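Local coordinates for ABC sugar transporter, periplasmic sugar binding protein (Legionella pneumophila subsp. pneumophila, PDB 3ROT) that probably binds a carbohydrate in the periplasm and hands it to an ABC transporter for uptake, at residues D4-T10 with V34-A40; K27-L32 with Y252-T256; K122-T127 with P219-S223. All blocks are in the same frame, centred on the assembly; numbering follows the deposited sequence.

The contacts sample both lobes of a probable periplasmic sugar-binding protein of the type I periplasmic-binding-protein fold, in which two parallel sheets are each flanked by helices. Contacts 1 and 2 have centres 11 Å apart and touch through Leu36, which packs on Ala29 and Ile255; their segments alternate in sequence. Contact 1 pairs strands 5-9 and 35-39 at one edge of the six-stranded sheet, and contact 2 packs helix 16-32, which connects those strands, against helix 247-264. Contact 3 belongs to the five-stranded sheet, its centre about 37 and 35 Å from those of contacts 1 and 2. In sequence it falls between the halves of contact 2, as the chain returns to complete the first lobe.

Contact 1 (D4-T10 with V34-A40); sequences DKYYLIT and VDLQILA
Tyr6 and Val34 meet at the start of a parallel strand pair, the ring edge of Tyr6 lying against the valine with CE2 3.6 Å from CB of Val34. Six backbone hydrogen bonds join strands 5-9 and 35-39, from Asp35 N to Asp4 O (2.9 Å) through to Thr10 N to Leu39 O (3.0 Å). On the face of Tyr6, Leu8, Leu36 and Ile38, Tyr6 and Leu8 are buried beneath helices; CB of Leu8 is 4.2 Å from CG1 of Ile38.

On the other face, Ile9 and Leu39 run side by side and CD1 of Tyr7 lies 4.0 Å from CD1 of Leu39. Toward Asp35 this face becomes polar and more exposed, with Lys5 and Gln37 partly open to solvent. With CG anti to the backbone N (chi1 -178°) and a bend at chi2, Lys5 sets CE over one face of the Tyr7 ring, toward its rim, and 3.4 Å from CB of Gln37.

This is the first beta-alpha-beta crossover of the domain. Helix 16-32 covers Leu8 and Ile38, helix 247-264 covers Tyr6 and Leu36, and helix 47-59 packs on Ile9 and Leu39, while strand 64-67 continues the sheet beyond strand 5-9.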
loop_
_atom_site.group_PDB
_atom_site.type_symbol
_atom_site.label_atom_id
_atom_site.label_comp_id
_atom_site.label_asym_id
_atom_site.label_seq_id
_atom_site.Cartn_x
_atom_site.Cartn_y
_atom_site.Cartn_z
ATOM N N ASP A 4 18.058 -13.019 24.297
ATOM C CA ASP A 4 17.530 -11.772 24.821
ATOM C C ASP A 4 16.389 -11.286 23.919
ATOM O O ASP A 4 16.423 -11.464 22.698
ATOM C CB ASP A 4 18.624 -10.701 24.907
ATOM C CG ASP A 4 19.561 -10.925 26.087
ATOM O OD1 ASP A 4 20.392 -10.032 26.347
ATOM O OD2 ASP A 4 19.456 -11.996 26.753
ATOM N N LYS A 5 15.372 -10.678 24.523
ATOM C CA LYS A 5 14.219 -10.179 23.772
ATOM C C LYS A 5 14.266 -8.682 23.476
ATOM O O LYS A 5 14.495 -7.860 24.364
ATOM C CB LYS A 5 12.927 -10.509 24.523
ATOM C CG LYS A 5 11.685 -10.066 23.786
ATOM C CD LYS A 5 11.653 -10.629 22.363
ATOM C CE LYS A 5 10.341 -10.313 21.661
ATOM N NZ LYS A 5 9.187 -10.817 22.452
ATOM N N TYR A 6 14.032 -8.340 22.215
ATOM C CA TYR A 6 14.032 -6.948 21.788
ATOM C C TYR A 6 12.760 -6.623 21.013
ATOM O O TYR A 6 12.144 -7.504 20.411
ATOM C CB TYR A 6 15.257 -6.658 20.912
ATOM C CG TYR A 6 16.568 -6.751 21.656
ATOM C CD1 TYR A 6 17.074 -5.659 22.372
ATOM C CD2 TYR A 6 17.287 -7.946 21.682
ATOM C CE1 TYR A 6 18.259 -5.763 23.090
ATOM C CE2 TYR A 6 18.466 -8.058 22.399
ATOM C CZ TYR A 6 18.949 -6.967 23.101
ATOM O OH TYR A 6 20.120 -7.086 23.821
ATOM N N TYR A 7 12.381 -5.348 21.028
ATOM C CA TYR A 7 11.181 -4.889 20.331
ATOM C C TYR A 7 11.473 -3.716 19.401
ATOM O O TYR A 7 12.282 -2.844 19.722
ATOM C CB TYR A 7 10.116 -4.427 21.330
ATOM C CG TYR A 7 9.400 -5.530 22.079
ATOM C CD1 TYR A 7 8.336 -6.218 21.498
ATOM C CD2 TYR A 7 9.763 -5.859 23.381
ATOM C CE1 TYR A 7 7.646 -7.201 22.204
ATOM C CE2 TYR A 7 9.081 -6.845 24.095
ATOM C CZ TYR A 7 8.024 -7.505 23.501
ATOM O OH TYR A 7 7.328 -8.456 24.210
ATOM N N LEU A 8 10.813 -3.715 18.250
ATOM C CA LEU A 8 10.922 -2.622 17.292
ATOM C C LEU A 8 9.473 -2.189 17.112
ATOM O O LEU A 8 8.657 -2.924 16.562
ATOM C CB LEU A 8 11.524 -3.084 15.956
ATOM C CG LEU A 8 11.454 -2.078 14.791
ATOM C CD1 LEU A 8 11.935 -0.698 15.241
ATOM C CD2 LEU A 8 12.297 -2.579 13.618
ATOM N N ILE A 9 9.147 -1.002 17.602
ATOM C CA ILE A 9 7.784 -0.517 17.526
ATOM C C ILE A 9 7.674 0.727 16.653
ATOM O O ILE A 9 8.462 1.662 16.789
ATOM C CB ILE A 9 7.266 -0.244 18.959
ATOM C CG1 ILE A 9 7.520 -1.490 19.822
ATOM C CG2 ILE A 9 5.783 0.107 18.926
ATOM C CD1 ILE A 9 7.133 -1.383 21.291
ATOM N N THR A 10 6.705 0.730 15.737
ATOM C CA THR A 10 6.500 1.868 14.851
ATOM C C THR A 10 5.032 2.263 14.782
ATOM O O THR A 10 4.170 1.594 15.340
ATOM C CB THR A 10 7.007 1.583 13.409
ATOM O OG1 THR A 10 6.215 0.551 12.810
ATOM C CG2 THR A 10 8.476 1.154 13.441
ATOM N N VAL A 34 19.738 -12.679 18.638
ATOM C CA VAL A 34 18.806 -12.251 19.674
ATOM C C VAL A 34 17.411 -12.345 19.075
ATOM O O VAL A 34 17.261 -12.451 17.857
ATOM C CB VAL A 34 19.063 -10.787 20.141
ATOM C CG1 VAL A 34 20.432 -10.675 20.807
ATOM C CG2 VAL A 34 18.962 -9.837 18.959
ATOM N N ASP A 35 16.393 -12.331 19.927
ATOM C CA ASP A 35 15.026 -12.401 19.443
ATOM C C ASP A 35 14.487 -10.991 19.250
ATOM O O ASP A 35 14.783 -10.087 20.030
ATOM C CB ASP A 35 14.140 -13.182 20.415
ATOM C CG ASP A 35 14.515 -14.661 20.488
ATOM O OD1 ASP A 35 14.899 -15.233 19.442
ATOM O OD2 ASP A 35 14.414 -15.253 21.587
ATOM N N LEU A 36 13.696 -10.813 18.197
ATOM C CA LEU A 36 13.127 -9.520 17.887
ATOM C C LEU A 36 11.681 -9.612 17.452
ATOM O O LEU A 36 11.348 -10.329 16.507
ATOM C CB LEU A 36 13.954 -8.841 16.789
ATOM C CG LEU A 36 13.375 -7.624 16.058
ATOM C CD1 LEU A 36 14.482 -6.819 15.426
ATOM C CD2 LEU A 36 12.405 -8.083 14.991
ATOM N N GLN A 37 10.823 -8.884 18.153
ATOM C CA GLN A 37 9.415 -8.843 17.802
ATOM C C GLN A 37 9.141 -7.440 17.251
ATOM O O GLN A 37 9.621 -6.447 17.799
ATOM C CB GLN A 37 8.544 -9.108 19.033
ATOM C CG GLN A 37 7.062 -9.209 18.710
ATOM C CD GLN A 37 6.238 -9.799 19.845
ATOM O OE1 GLN A 37 5.008 -9.868 19.757
ATOM N NE2 GLN A 37 6.907 -10.230 20.912
ATOM N N ILE A 38 8.386 -7.366 16.160
ATOM C CA ILE A 38 8.057 -6.087 15.544
ATOM C C ILE A 38 6.572 -5.810 15.740
ATOM O O ILE A 38 5.725 -6.632 15.388
ATOM C CB ILE A 38 8.389 -6.099 14.025
ATOM C CG1 ILE A 38 9.889 -6.355 13.830
ATOM C CG2 ILE A 38 7.985 -4.768 13.378
ATOM C CD1 ILE A 38 10.335 -6.310 12.400
ATOM N N LEU A 39 6.269 -4.649 16.315
ATOM C CA LEU A 39 4.894 -4.235 16.578
ATOM C C LEU A 39 4.579 -2.951 15.822
ATOM O O LEU A 39 5.271 -1.942 15.978
ATOM C CB LEU A 39 4.686 -4.011 18.080
ATOM C CG LEU A 39 4.934 -5.218 18.996
ATOM C CD1 LEU A 39 4.715 -4.803 20.445
ATOM C CD2 LEU A 39 3.993 -6.363 18.614
ATOM N N ALA A 40 3.534 -2.995 15.004
ATOM C CA ALA A 40 3.126 -1.837 14.218
ATOM C C ALA A 40 1.652 -1.965 13.832
ATOM O O ALA A 40 1.206 -3.036 13.412
ATOM C CB ALA A 40 3.994 -1.733 12.958
#

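Contact 2 (K27-L32 with Y252-T256); sequences KAAEEL and YLSIT
The methyl of Ala28 sits over one face of the Tyr252 ring, toward its rim, in a CH-pi contact with CB 3.9 Å from the ring centroid. Because alanine projects so little, the two helices come close here: CA of Ala28 and CA of Tyr252 are 5.0 Å apart, and Ala28 CB also lies 3.5 Å from the carbonyl O of Tyr252. The same methyl meets CB of Ile255, so it touches both the ring and this branched side chain.

At the ring's edge, Tyr252 OH donates to OE2 of Glu31 at 2.9 Å. The hydroxyl meets this oxygen from above the carboxylate plane, and carboxylate and ring are turned 71° apart. Tyr252 reaches across because its CG is anti to the backbone N (chi1 -166°), swinging the ring over the neighbouring helix. Farther along, CD1 of Leu32 rests 3.8 Å from CA of Thr256, the two side chains crossing at about a right angle.

Further bonds position these groups. Lys27, one turn before Glu31 and with its own CG at the ring edge, forms a salt bridge with the same OE2 through NZ, with a weak hydrogen bond at 3.3 Å; this nearby positive charge would tend to favour the ionised carboxylate. On the other helix, Thr256 OG1 donates to Tyr252 O at 2.8 Å. That carbonyl also accepts the helical bond from Thr256 N, so a single residue supplies both donors.

The two segments cross at -42°, as neighbouring helices on one side of the six-stranded sheet. Ala29 and Ile255 both press on Leu36 of strand 35-39 beneath them, Leu253 and Ser254 reach Leu108 of strand 107-109, and Arg263 of helix 247-264 takes the carbonyl of Leu32.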
loop_
_atom_site.group_PDB
_atom_site.type_symbol
_atom_site.label_atom_id
_atom_site.label_comp_id
_atom_site.label_asym_id
_atom_site.label_seq_id
_atom_site.Cartn_x
_atom_site.Cartn_y
_atom_site.Cartn_z
ATOM N N LYS A 27 17.744 -8.581 10.231
ATOM C CA LYS A 27 19.044 -9.071 9.801
ATOM C C LYS A 27 20.046 -8.920 10.950
ATOM O O LYS A 27 20.857 -9.810 11.206
ATOM C CB LYS A 27 19.526 -8.293 8.571
ATOM C CG LYS A 27 20.808 -8.844 7.972
ATOM C CD LYS A 27 20.602 -10.271 7.481
ATOM C CE LYS A 27 21.840 -11.118 7.715
ATOM N NZ LYS A 27 23.036 -10.565 7.012
ATOM N N ALA A 28 19.983 -7.784 11.638
ATOM C CA ALA A 28 20.865 -7.529 12.769
ATOM C C ALA A 28 20.537 -8.523 13.880
ATOM O O ALA A 28 21.436 -9.093 14.497
ATOM C CB ALA A 28 20.681 -6.106 13.262
ATOM N N ALA A 29 19.247 -8.734 14.125
ATOM C CA ALA A 29 18.818 -9.677 15.152
ATOM C C ALA A 29 19.390 -11.065 14.849
ATOM O O ALA A 29 19.911 -11.745 15.739
ATOM C CB ALA A 29 17.299 -9.742 15.201
ATOM N N GLU A 30 19.295 -11.472 13.586
ATOM C CA GLU A 30 19.791 -12.770 13.149
ATOM C C GLU A 30 21.282 -12.954 13.348
ATOM O O GLU A 30 21.705 -13.974 13.878
ATOM C CB GLU A 30 19.451 -13.010 11.677
ATOM C CG GLU A 30 18.023 -13.464 11.446
ATOM C CD GLU A 30 17.707 -13.684 9.977
ATOM O OE1 GLU A 30 17.523 -12.681 9.243
ATOM O OE2 GLU A 30 17.655 -14.865 9.559
ATOM N N GLU A 31 22.079 -11.970 12.930
ATOM C CA GLU A 31 23.532 -12.065 13.061
ATOM C C GLU A 31 24.008 -11.988 14.504
ATOM O O GLU A 31 25.025 -12.578 14.856
ATOM C CB GLU A 31 24.220 -10.966 12.252
ATOM C CG GLU A 31 23.785 -10.915 10.803
ATOM C CD GLU A 31 24.865 -10.373 9.892
ATOM O OE1 GLU A 31 25.838 -11.120 9.633
ATOM O OE2 GLU A 31 24.744 -9.204 9.446
ATOM N N LEU A 32 23.276 -11.258 15.334
ATOM C CA LEU A 32 23.643 -11.116 16.735
ATOM C C LEU A 32 22.995 -12.192 17.593
ATOM O O LEU A 32 23.249 -12.267 18.786
ATOM C CB LEU A 32 23.254 -9.728 17.249
ATOM C CG LEU A 32 24.004 -8.575 16.578
ATOM C CD1 LEU A 32 23.475 -7.256 17.080
ATOM C CD2 LEU A 32 25.485 -8.689 16.870
ATOM N N TYR A 252 19.152 -1.903 11.105
ATOM C CA TYR A 252 20.323 -2.695 11.483
ATOM C C TYR A 252 21.083 -2.084 12.657
ATOM O O TYR A 252 21.334 -2.740 13.672
ATOM C CB TYR A 252 21.269 -2.822 10.287
ATOM C CG TYR A 252 22.324 -3.887 10.456
ATOM C CD1 TYR A 252 22.141 -5.167 9.930
ATOM C CD2 TYR A 252 23.477 -3.639 11.203
ATOM C CE1 TYR A 252 23.076 -6.177 10.151
ATOM C CE2 TYR A 252 24.415 -4.643 11.434
ATOM C CZ TYR A 252 24.207 -5.906 10.909
ATOM O OH TYR A 252 25.116 -6.901 11.177
ATOM N N LEU A 253 21.446 -0.817 12.519
ATOM C CA LEU A 253 22.191 -0.141 13.557
ATOM C C LEU A 253 21.467 0.060 14.880
ATOM O O LEU A 253 22.109 0.039 15.930
ATOM C CB LEU A 253 22.717 1.204 13.042
ATOM C CG LEU A 253 23.892 1.110 12.066
ATOM C CD1 LEU A 253 24.337 2.527 11.650
ATOM C CD2 LEU A 253 25.046 0.353 12.734
ATOM N N SER A 254 20.149 0.252 14.859
ATOM C CA SER A 254 19.443 0.442 16.125
ATOM C C SER A 254 19.426 -0.853 16.956
ATOM O O SER A 254 19.678 -0.823 18.156
ATOM C CB SER A 254 18.015 0.968 15.894
ATOM O OG SER A 254 17.128 -0.045 15.463
ATOM N N ILE A 255 19.155 -1.992 16.331
ATOM C CA ILE A 255 19.150 -3.250 17.087
ATOM C C ILE A 255 20.573 -3.568 17.553
ATOM O O ILE A 255 20.784 -4.045 18.679
ATOM C CB ILE A 255 18.612 -4.439 16.229
ATOM C CG1 ILE A 255 17.116 -4.248 15.943
ATOM C CG2 ILE A 255 18.838 -5.764 16.952
ATOM C CD1 ILE A 255 16.279 -4.003 17.193
ATOM N N THR A 256 21.547 -3.290 16.687
ATOM C CA THR A 256 22.950 -3.541 17.006
ATOM C C THR A 256 23.381 -2.787 18.259
ATOM O O THR A 256 24.048 -3.348 19.127
ATOM C CB THR A 256 23.878 -3.146 15.820
ATOM O OG1 THR A 256 23.620 -4.007 14.710
ATOM C CG2 THR A 256 25.358 -3.269 16.208
#

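Contact 3 (K122-T127 with P219-S223); sequences KALELT and PQVYS
Ala123 CB stands over the centre of the Tyr222 ring, joining helix 112-126 to strand 220-224 in the second alpha/beta lobe of the type I periplasmic-binding-protein fold. The helix lies on the five-stranded parallel sheet of this lobe, and the segments run nearly antiparallel, at 155°.

Lys122, at the start of the segment, directs its end away from Tyr222 and forms a cation-pi contact with Tyr241 of the adjoining strand. One residue on, the methyl of Ala123 makes a close CH-pi contact, 3.3 Å from the ring centroid and only 8° off the normal. The flat ring thus lies tight under the helix, its CZ 3.3 Å from CA of Ala123. CD1 of Leu126 lies at the ring's edge, and its CB is 3.4 Å from Tyr222 OH.

Thr127 leaves the helical conformation but still gives its N-H to Ala123 O. Its CG2 packs against CG of Gln220 at 3.9 Å, while the amide of Gln220 is bound to Asn240. Asn240 also bonds the hydroxyl of Tyr222. With OG1 anti to the carbonyl carbon (chi1 -59°), Thr127 meets that hydroxyl in the plane of the ring, and the hydrogen bond between Thr127 OG1 and Tyr222 OH is short, at 2.6 Å.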
loop_
_atom_site.group_PDB
_atom_site.type_symbol
_atom_site.label_atom_id
_atom_site.label_comp_id
_atom_site.label_asym_id
_atom_site.label_seq_id
_atom_site.Cartn_x
_atom_site.Cartn_y
_atom_site.Cartn_z
ATOM N N LYS A 122 17.526 21.392 -3.553
ATOM C CA LYS A 122 17.773 20.566 -4.727
ATOM C C LYS A 122 16.710 20.808 -5.803
ATOM O O LYS A 122 17.022 20.878 -6.992
ATOM C CB LYS A 122 17.806 19.084 -4.327
ATOM C CG LYS A 122 17.949 18.114 -5.489
ATOM C CD LYS A 122 19.144 18.428 -6.370
ATOM C CE LYS A 122 20.411 18.586 -5.551
ATOM N NZ LYS A 122 20.620 17.427 -4.652
ATOM N N ALA A 123 15.458 20.938 -5.380
ATOM C CA ALA A 123 14.360 21.183 -6.309
ATOM C C ALA A 123 14.544 22.525 -7.027
ATOM O O ALA A 123 14.207 22.661 -8.197
ATOM C CB ALA A 123 13.027 21.168 -5.558
ATOM N N LEU A 124 15.079 23.517 -6.321
ATOM C CA LEU A 124 15.285 24.828 -6.927
ATOM C C LEU A 124 16.444 24.790 -7.909
ATOM O O LEU A 124 16.495 25.579 -8.849
ATOM C CB LEU A 124 15.530 25.889 -5.853
ATOM C CG LEU A 124 14.352 26.104 -4.899
ATOM C CD1 LEU A 124 14.610 27.326 -4.046
ATOM C CD2 LEU A 124 13.068 26.289 -5.690
ATOM N N GLU A 125 17.369 23.863 -7.692
ATOM C CA GLU A 125 18.514 23.704 -8.580
ATOM C C GLU A 125 18.062 22.974 -9.844
ATOM O O GLU A 125 18.326 23.412 -10.964
ATOM C CB GLU A 125 19.611 22.887 -7.895
ATOM C CG GLU A 125 20.851 22.683 -8.740
ATOM C CD GLU A 125 21.764 21.594 -8.196
ATOM O OE1 GLU A 125 21.968 21.544 -6.965
ATOM O OE2 GLU A 125 22.285 20.790 -9.004
ATOM N N LEU A 126 17.373 21.854 -9.650
ATOM C CA LEU A 126 16.900 21.046 -10.761
ATOM C C LEU A 126 15.693 21.629 -11.486
ATOM O O LEU A 126 15.460 21.309 -12.648
ATOM C CB LEU A 126 16.578 19.630 -10.266
ATOM C CG LEU A 126 17.761 18.899 -9.620
ATOM C CD1 LEU A 126 17.335 17.489 -9.226
ATOM C CD2 LEU A 126 18.933 18.845 -10.588
ATOM N N THR A 127 14.931 22.483 -10.806
ATOM C CA THR A 127 13.752 23.103 -11.405
ATOM C C THR A 127 13.848 24.638 -11.328
ATOM O O THR A 127 13.132 25.282 -10.556
ATOM C CB THR A 127 12.457 22.620 -10.702
ATOM O OG1 THR A 127 12.356 21.188 -10.808
ATOM C CG2 THR A 127 11.230 23.248 -11.347
ATOM N N PRO A 219 4.003 18.173 -13.551
ATOM C CA PRO A 219 4.808 18.952 -12.604
ATOM C C PRO A 219 6.113 18.229 -12.264
ATOM O O PRO A 219 6.250 17.027 -12.507
ATOM C CB PRO A 219 3.895 19.051 -11.398
ATOM C CG PRO A 219 3.293 17.672 -11.381
ATOM C CD PRO A 219 2.925 17.457 -12.845
ATOM N N GLN A 220 7.068 18.970 -11.714
ATOM C CA GLN A 220 8.343 18.400 -11.311
ATOM C C GLN A 220 8.103 17.898 -9.908
ATOM O O GLN A 220 7.611 18.644 -9.063
ATOM C CB GLN A 220 9.430 19.471 -11.337
ATOM C CG GLN A 220 9.596 20.041 -12.714
ATOM C CD GLN A 220 9.822 18.955 -13.740
ATOM O OE1 GLN A 220 10.896 18.363 -13.801
ATOM N NE2 GLN A 220 8.802 18.673 -14.543
ATOM N N VAL A 221 8.454 16.636 -9.665
ATOM C CA VAL A 221 8.188 16.002 -8.387
ATOM C C VAL A 221 9.393 15.624 -7.521
ATOM O O VAL A 221 10.398 15.087 -7.997
ATOM C CB VAL A 221 7.318 14.738 -8.616
ATOM C CG1 VAL A 221 6.946 14.100 -7.279
ATOM C CG2 VAL A 221 6.069 15.117 -9.410
ATOM N N TYR A 222 9.257 15.897 -6.230
ATOM C CA TYR A 222 10.302 15.617 -5.255
ATOM C C TYR A 222 9.710 14.813 -4.108
ATOM O O TYR A 222 8.553 15.013 -3.732
ATOM C CB TYR A 222 10.892 16.943 -4.763
ATOM C CG TYR A 222 11.558 17.690 -5.892
ATOM C CD1 TYR A 222 12.900 17.469 -6.196
ATOM C CD2 TYR A 222 10.821 18.533 -6.733
ATOM C CE1 TYR A 222 13.492 18.052 -7.302
ATOM C CE2 TYR A 222 11.412 19.131 -7.854
ATOM C CZ TYR A 222 12.750 18.879 -8.127
ATOM O OH TYR A 222 13.357 19.437 -9.217
ATOM N N SER A 223 10.492 13.906 -3.541
ATOM C CA SER A 223 9.952 13.088 -2.468
ATOM C C SER A 223 10.986 12.585 -1.456
ATOM O O SER A 223 12.168 12.946 -1.503
ATOM C CB SER A 223 9.197 11.896 -3.080
ATOM O OG SER A 223 8.380 11.255 -2.118
#